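Local coordinates for kinesin-like protein (Caenorhabditis elegans, PDB 5X3E) that probably couples ATP hydrolysis to force generation along microtubules, as a kinesin-6 motor captured here without nucleotide, at residues V369-Q374 and F427-Q432; L360-Q365 and K390-F395. All blocks are in the same frame, centred on the assembly; numbering follows the deposited sequence.

Contact 1: V369-Q374 and F427-Q432; sequences VLRRNQ and FAEESQ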
loop_
_atom_site.group_PDB
_atom_site.type_symbol
_atom_site.label_atom_id
_atom_site.label_comp_id
_atom_site.label_asym_id
_atom_site.label_seq_id
_atom_site.Cartn_x
_atom_site.Cartn_y
_atom_site.Cartn_z
ATOM N N VAL A 369 -6.284 12.144 -15.114
ATOM C CA VAL A 369 -7.183 11.464 -16.043
ATOM C C VAL A 369 -8.249 10.693 -15.273
ATOM O O VAL A 369 -9.412 10.626 -15.693
ATOM C CB VAL A 369 -6.384 10.546 -16.988
ATOM C CG1 VAL A 369 -7.320 9.776 -17.905
ATOM C CG2 VAL A 369 -5.404 11.366 -17.807
ATOM N N LEU A 370 -7.869 10.096 -14.138
ATOM C CA LEU A 370 -8.834 9.360 -13.326
ATOM C C LEU A 370 -9.930 10.276 -12.804
ATOM O O LEU A 370 -11.112 9.912 -12.813
ATOM C CB LEU A 370 -8.130 8.665 -12.159
ATOM C CG LEU A 370 -9.058 7.986 -11.147
ATOM C CD1 LEU A 370 -9.865 6.876 -11.802
ATOM C CD2 LEU A 370 -8.266 7.446 -9.968
ATOM N N ARG A 371 -9.556 11.468 -12.336
ATOM C CA ARG A 371 -10.547 12.408 -11.827
ATOM C C ARG A 371 -11.525 12.830 -12.912
ATOM O O ARG A 371 -12.735 12.905 -12.671
ATOM C CB ARG A 371 -9.856 13.630 -11.238
ATOM C CG ARG A 371 -9.311 13.432 -9.841
ATOM C CD ARG A 371 -8.362 14.559 -9.512
ATOM N NE ARG A 371 -7.876 14.505 -8.142
ATOM C CZ ARG A 371 -6.745 15.071 -7.742
ATOM N NH1 ARG A 371 -5.985 15.722 -8.615
ATOM N NH2 ARG A 371 -6.372 14.986 -6.476
ATOM N N ARG A 372 -11.023 13.123 -14.112
ATOM C CA ARG A 372 -11.914 13.554 -15.183
ATOM C C ARG A 372 -12.858 12.431 -15.587
ATOM O O ARG A 372 -14.037 12.673 -15.873
ATOM C CB ARG A 372 -11.103 14.018 -16.391
ATOM C CG ARG A 372 -10.076 15.094 -16.086
ATOM C CD ARG A 372 -9.430 15.611 -17.361
ATOM N NE ARG A 372 -8.263 16.441 -17.084
ATOM C CZ ARG A 372 -7.009 16.039 -17.271
ATOM N NH1 ARG A 372 -6.768 14.825 -17.746
ATOM N NH2 ARG A 372 -5.998 16.852 -16.991
ATOM N N ASN A 373 -12.359 11.192 -15.613
ATOM C CA ASN A 373 -13.217 10.067 -15.961
ATOM C C ASN A 373 -14.319 9.860 -14.930
ATOM O O ASN A 373 -15.429 9.449 -15.284
ATOM C CB ASN A 373 -12.392 8.787 -16.109
ATOM C CG ASN A 373 -11.558 8.762 -17.382
ATOM O OD1 ASN A 373 -11.914 9.374 -18.390
ATOM N ND2 ASN A 373 -10.445 8.042 -17.341
ATOM N N GLN A 374 -14.046 10.151 -13.657
ATOM C CA GLN A 374 -15.065 9.942 -12.635
ATOM C C GLN A 374 -16.223 10.925 -12.755
ATOM O O GLN A 374 -17.284 10.686 -12.170
ATOM C CB GLN A 374 -14.440 10.029 -11.242
ATOM C CG GLN A 374 -13.526 8.855 -10.900
ATOM C CD GLN A 374 -12.726 9.071 -9.628
ATOM O OE1 GLN A 374 -12.465 10.205 -9.225
ATOM N NE2 GLN A 374 -12.341 7.974 -8.979
ATOM N N PHE A 427 -0.733 17.666 -6.442
ATOM C CA PHE A 427 -1.670 16.549 -6.406
ATOM C C PHE A 427 -3.027 16.934 -5.833
ATOM O O PHE A 427 -3.898 16.064 -5.723
ATOM C CB PHE A 427 -1.080 15.397 -5.591
ATOM C CG PHE A 427 -0.104 14.543 -6.354
ATOM C CD1 PHE A 427 -0.549 13.591 -7.255
ATOM C CD2 PHE A 427 1.260 14.686 -6.161
ATOM C CE1 PHE A 427 0.345 12.798 -7.949
ATOM C CE2 PHE A 427 2.160 13.897 -6.855
ATOM C CZ PHE A 427 1.701 12.952 -7.749
ATOM N N ALA A 428 -3.213 18.200 -5.458
ATOM C CA ALA A 428 -4.422 18.631 -4.771
ATOM C C ALA A 428 -5.642 18.471 -5.668
ATOM O O ALA A 428 -5.563 18.586 -6.895
ATOM C CB ALA A 428 -4.291 20.081 -4.309
ATOM N N GLU A 429 -6.772 18.163 -5.028
ATOM C CA GLU A 429 -8.023 17.978 -5.753
ATOM C C GLU A 429 -8.371 19.217 -6.573
ATOM O O GLU A 429 -8.859 19.107 -7.703
ATOM C CB GLU A 429 -9.133 17.612 -4.764
ATOM C CG GLU A 429 -8.622 16.616 -3.714
ATOM C CD GLU A 429 -9.703 15.784 -3.038
ATOM O OE1 GLU A 429 -9.336 14.908 -2.235
ATOM O OE2 GLU A 429 -10.909 16.026 -3.259
ATOM N N GLU A 430 -8.108 20.403 -6.027
ATOM C CA GLU A 430 -8.259 21.654 -6.759
ATOM C C GLU A 430 -7.341 22.708 -6.151
ATOM O O GLU A 430 -6.888 22.572 -5.012
ATOM C CB GLU A 430 -9.718 22.112 -6.763
ATOM C CG GLU A 430 -10.280 22.398 -5.386
ATOM C CD GLU A 430 -11.378 23.439 -5.409
ATOM O OE1 GLU A 430 -11.181 24.501 -6.038
ATOM O OE2 GLU A 430 -12.437 23.193 -4.793
ATOM N N SER A 431 -7.068 23.763 -6.923
ATOM C CA SER A 431 -6.082 24.760 -6.521
ATOM C C SER A 431 -6.584 26.177 -6.774
ATOM O O SER A 431 -7.315 26.431 -7.736
ATOM C CB SER A 431 -4.757 24.550 -7.266
ATOM O OG SER A 431 -4.933 24.733 -8.662
ATOM N N GLN A 432 -6.168 27.102 -5.898
ATOM C CA GLN A 432 -6.562 28.508 -5.949
ATOM C C GLN A 432 -5.341 29.403 -5.746
ATOM O O GLN A 432 -4.451 29.076 -4.954
ATOM C CB GLN A 432 -7.625 28.815 -4.879
ATOM C CG GLN A 432 -8.888 27.961 -4.988
ATOM C CD GLN A 432 -8.917 26.811 -3.991
ATOM O OE1 GLN A 432 -7.891 26.444 -3.417
ATOM N NE2 GLN A 432 -10.095 26.233 -3.789
#

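Contact 2: L360-Q365 and K390-F395; sequences LMTLRQ and KLTHLF. With SO4 (sulfate ion), chain M.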
loop_
_atom_site.group_PDB
_atom_site.type_symbol
_atom_site.label_atom_id
_atom_site.label_comp_id
_atom_site.label_asym_id
_atom_site.label_seq_id
_atom_site.Cartn_x
_atom_site.Cartn_y
_atom_site.Cartn_z
ATOM N N LEU A 360 6.762 9.407 -11.063
ATOM C CA LEU A 360 5.886 10.293 -10.297
ATOM C C LEU A 360 5.120 11.251 -11.201
ATOM O O LEU A 360 3.973 11.601 -10.901
ATOM C CB LEU A 360 6.689 11.077 -9.262
ATOM C CG LEU A 360 7.419 10.248 -8.208
ATOM C CD1 LEU A 360 8.213 11.144 -7.280
ATOM C CD2 LEU A 360 6.434 9.398 -7.422
ATOM N N MET A 361 5.731 11.685 -12.305
ATOM C CA MET A 361 5.024 12.535 -13.256
ATOM C C MET A 361 3.906 11.763 -13.951
ATOM O O MET A 361 2.815 12.303 -14.172
ATOM C CB MET A 361 6.013 13.094 -14.278
ATOM C CG MET A 361 5.558 14.345 -15.003
ATOM S SD MET A 361 6.877 15.029 -16.031
ATOM C CE MET A 361 8.119 15.427 -14.797
ATOM N N THR A 362 4.162 10.496 -14.300
ATOM C CA THR A 362 3.121 9.653 -14.883
ATOM C C THR A 362 1.984 9.417 -13.898
ATOM O O THR A 362 0.811 9.363 -14.291
ATOM C CB THR A 362 3.717 8.317 -15.331
ATOM O OG1 THR A 362 4.847 8.552 -16.178
ATOM C CG2 THR A 362 2.682 7.499 -16.076
ATOM N N LEU A 363 2.316 9.246 -12.617
ATOM C CA LEU A 363 1.291 9.077 -11.593
ATOM C C LEU A 363 0.389 10.301 -11.511
ATOM O O LEU A 363 -0.840 10.175 -11.448
ATOM C CB LEU A 363 1.944 8.806 -10.238
ATOM C CG LEU A 363 0.995 8.566 -9.063
ATOM C CD1 LEU A 363 0.064 7.403 -9.357
ATOM C CD2 LEU A 363 1.784 8.331 -7.787
ATOM N N ARG A 364 0.988 11.496 -11.509
ATOM C CA ARG A 364 0.210 12.731 -11.499
ATOM C C ARG A 364 -0.760 12.775 -12.672
ATOM O O ARG A 364 -1.966 12.979 -12.488
ATOM C CB ARG A 364 1.146 13.944 -11.524
ATOM C CG ARG A 364 0.694 15.127 -10.664
ATOM C CD ARG A 364 1.361 16.433 -11.096
ATOM N NE ARG A 364 2.762 16.242 -11.474
ATOM C CZ ARG A 364 3.795 16.376 -10.649
ATOM N NH1 ARG A 364 3.599 16.706 -9.379
ATOM N NH2 ARG A 364 5.030 16.174 -11.094
ATOM N N GLN A 365 -0.242 12.584 -13.891
ATOM C CA GLN A 365 -1.089 12.595 -15.079
ATOM C C GLN A 365 -2.207 11.565 -14.973
ATOM O O GLN A 365 -3.342 11.825 -15.390
ATOM C CB GLN A 365 -0.239 12.338 -16.328
ATOM C CG GLN A 365 0.902 13.321 -16.520
ATOM C CD GLN A 365 1.853 12.903 -17.627
ATOM O OE1 GLN A 365 1.552 12.004 -18.413
ATOM N NE2 GLN A 365 3.010 13.556 -17.693
ATOM N N LYS A 390 6.655 1.755 -15.008
ATOM C CA LYS A 390 6.392 0.460 -14.386
ATOM C C LYS A 390 5.446 0.602 -13.201
ATOM O O LYS A 390 4.525 -0.205 -13.032
ATOM C CB LYS A 390 7.703 -0.194 -13.938
ATOM C CG LYS A 390 8.136 -1.404 -14.762
ATOM C CD LYS A 390 8.682 -0.994 -16.123
ATOM C CE LYS A 390 9.395 -2.153 -16.808
ATOM N NZ LYS A 390 10.109 -1.719 -18.041
ATOM N N LEU A 391 5.657 1.633 -12.380
ATOM C CA LEU A 391 4.858 1.819 -11.175
ATOM C C LEU A 391 3.390 2.013 -11.524
ATOM O O LEU A 391 2.504 1.382 -10.938
ATOM C CB LEU A 391 5.385 3.014 -10.382
ATOM C CG LEU A 391 4.597 3.421 -9.132
ATOM C CD1 LEU A 391 4.632 2.340 -8.056
ATOM C CD2 LEU A 391 5.107 4.741 -8.584
ATOM N N THR A 392 3.118 2.883 -12.493
ATOM C CA THR A 392 1.742 3.168 -12.875
ATOM C C THR A 392 1.087 1.982 -13.582
ATOM O O THR A 392 -0.127 1.776 -13.458
ATOM C CB THR A 392 1.730 4.402 -13.774
ATOM O OG1 THR A 392 2.379 5.487 -13.102
ATOM C CG2 THR A 392 0.342 4.806 -14.085
ATOM N N HIS A 393 1.874 1.176 -14.295
ATOM C CA HIS A 393 1.337 -0.021 -14.932
ATOM C C HIS A 393 0.831 -1.013 -13.892
ATOM O O HIS A 393 -0.223 -1.637 -14.070
ATOM C CB HIS A 393 2.419 -0.645 -15.815
ATOM C CG HIS A 393 1.936 -1.750 -16.702
ATOM N ND1 HIS A 393 2.776 -2.734 -17.174
ATOM C CD2 HIS A 393 0.713 -2.017 -17.219
ATOM C CE1 HIS A 393 2.090 -3.569 -17.934
ATOM N NE2 HIS A 393 0.836 -3.156 -17.977
ATOM N N LEU A 394 1.567 -1.158 -12.787
ATOM C CA LEU A 394 1.187 -2.101 -11.740
ATOM C C LEU A 394 -0.156 -1.755 -11.102
ATOM O O LEU A 394 -0.856 -2.650 -10.613
ATOM C CB LEU A 394 2.284 -2.145 -10.680
ATOM C CG LEU A 394 2.107 -3.078 -9.486
ATOM C CD1 LEU A 394 1.941 -4.516 -9.946
ATOM C CD2 LEU A 394 3.292 -2.940 -8.548
ATOM N N PHE A 395 -0.552 -0.482 -11.122
ATOM C CA PHE A 395 -1.827 -0.061 -10.553
ATOM C C PHE A 395 -2.815 0.371 -11.633
ATOM O O PHE A 395 -3.637 1.267 -11.419
ATOM C CB PHE A 395 -1.603 1.048 -9.526
ATOM C CG PHE A 395 -0.629 0.670 -8.451
ATOM C CD1 PHE A 395 -0.903 -0.393 -7.598
ATOM C CD2 PHE A 395 0.568 1.349 -8.307
ATOM C CE1 PHE A 395 -0.001 -0.768 -6.616
ATOM C CE2 PHE A 395 1.474 0.983 -7.325
ATOM C CZ PHE A 395 1.191 -0.079 -6.482
HETATM S S SO4 M . -0.972 -5.334 -19.963
HETATM O O1 SO4 M . -0.321 -6.316 -19.098
HETATM O O2 SO4 M . -1.898 -4.504 -19.194
HETATM O O3 SO4 M . 0.053 -4.500 -20.584
HETATM O O4 SO4 M . -1.722 -6.019 -21.010
#

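Contact 1: V369-Q374 and F427-Q432
The Arg371 guanidinium lies beside the turn that leads into strand 430-433. CA of Glu429 sits over one face, offset toward the rim, 3.5 Å from NH2. The carbonyl of Phe427 meets the group at its edge. This is the kinesin motor domain, a P-loop NTPase fold. Helix 350-375 probably corresponds to the switch II helix of kinesins, and 427-432 probably includes the start of the neck linker. A hydrogen bond runs from Arg371 NH2 to Phe427 O, at 2.8 Å. It is nearly straight, with an N-H...O angle of 175°. The oxygen is almost exactly in the guanidinium plane, but the donor is tilted 27° from the plane of the carbonyl. With a leucine here in place of the arginine, Phe427 O would probably lose its charged donor and the turn its polar link to the helix. CG of Arg371 lies anti to the carbonyl carbon (chi1 -80°), and the chain, extended from CG to NE, carries the guanidinium across to the turn. The Glu429 carboxylate does not pair with this charge. Its OE1 is hydrogen-bonded to Val38 N and stays 5.2 Å from Arg371 NH2, so any attraction between the two charges is probably weak and at long range. The Phe427 ring is turned into the core, against Met407 and Ile409, and meets Tyr119 edge to face. Beyond the turn, Glu430 and Gln432 pair through their backbones with strand 79-82. On the Glu429 side chain, CG comes within 3.9 Å of Arg371 NH2.

Contact 2: L360-Q365 and K390-F395
Thr362 and Thr392 meet at a slant where helix 350-375 passes the short helix 390-394. In the kinesin motor domain the longer of these probably corresponds to the switch II helix, and the short helix packs against it. CG2 of Thr362 approaches the hydroxyl of Thr392, with OG1 3.6 Å away, and lies 4.0 Å from Thr392 CB. The two methyls also come near each other, CG2 of Thr362 to CG2 of Thr392 at 4.1 Å. Both threonines have the same first torsion: CG2 is opposite the backbone N, and OG1 stands beside it (chi1 -53° at Thr362). This leaves the Thr362 methyl to face the other helix, while its OG1 bonds back to the Gln358 carbonyl one turn earlier. Thr392 instead presents its oxygen to the contact, and that OG1 is hydrogen-bonded to the hydroxyl of Ser389. Both buried hydroxyls thus find partners outside the pair. Thr392 OG1 also lies 3.8 Å from Leu363 N. The CA atoms of Leu363 and Thr392 are 6.1 Å apart. A sulfate, probably from the crystallisation liquor, lies at the edge of the His393 imidazole. His393 NE2 makes weak hydrogen bonds to its O3 at 3.0 Å and its O2 at 3.3 Å. The sulfate is also hydrogen-bonded to Arg387 and His248. Leu360 and Leu391 both rest on His296 of strand 296-307. The Phe395 ring packs on that strand and on strand 325-333. The short helix packs beside helix 350-375 on the central mixed sheet, whose strand 243-248 touches Lys390, His393 and Leu394.

Helix 350-375 supplies the first segment of both contacts. Along the chain, 360-365 comes first, then 369-374 further down the same helix. The chain leaves the helix and returns at 390-395, where contact 2 closes a loop of 24 residues. It then runs through strand 404-411 and helix 418-424 to 427-432, where contact 1 closes a longer loop of 52 residues. The segments alternate, so the two loops cross. Their centres lie about 15 Å apart. They also touch directly: Phe427 CE1 is 3.6 Å from Arg364 CA. Together they tie one long helix to the short helix 390-394 and to the C-terminal strand 430-433.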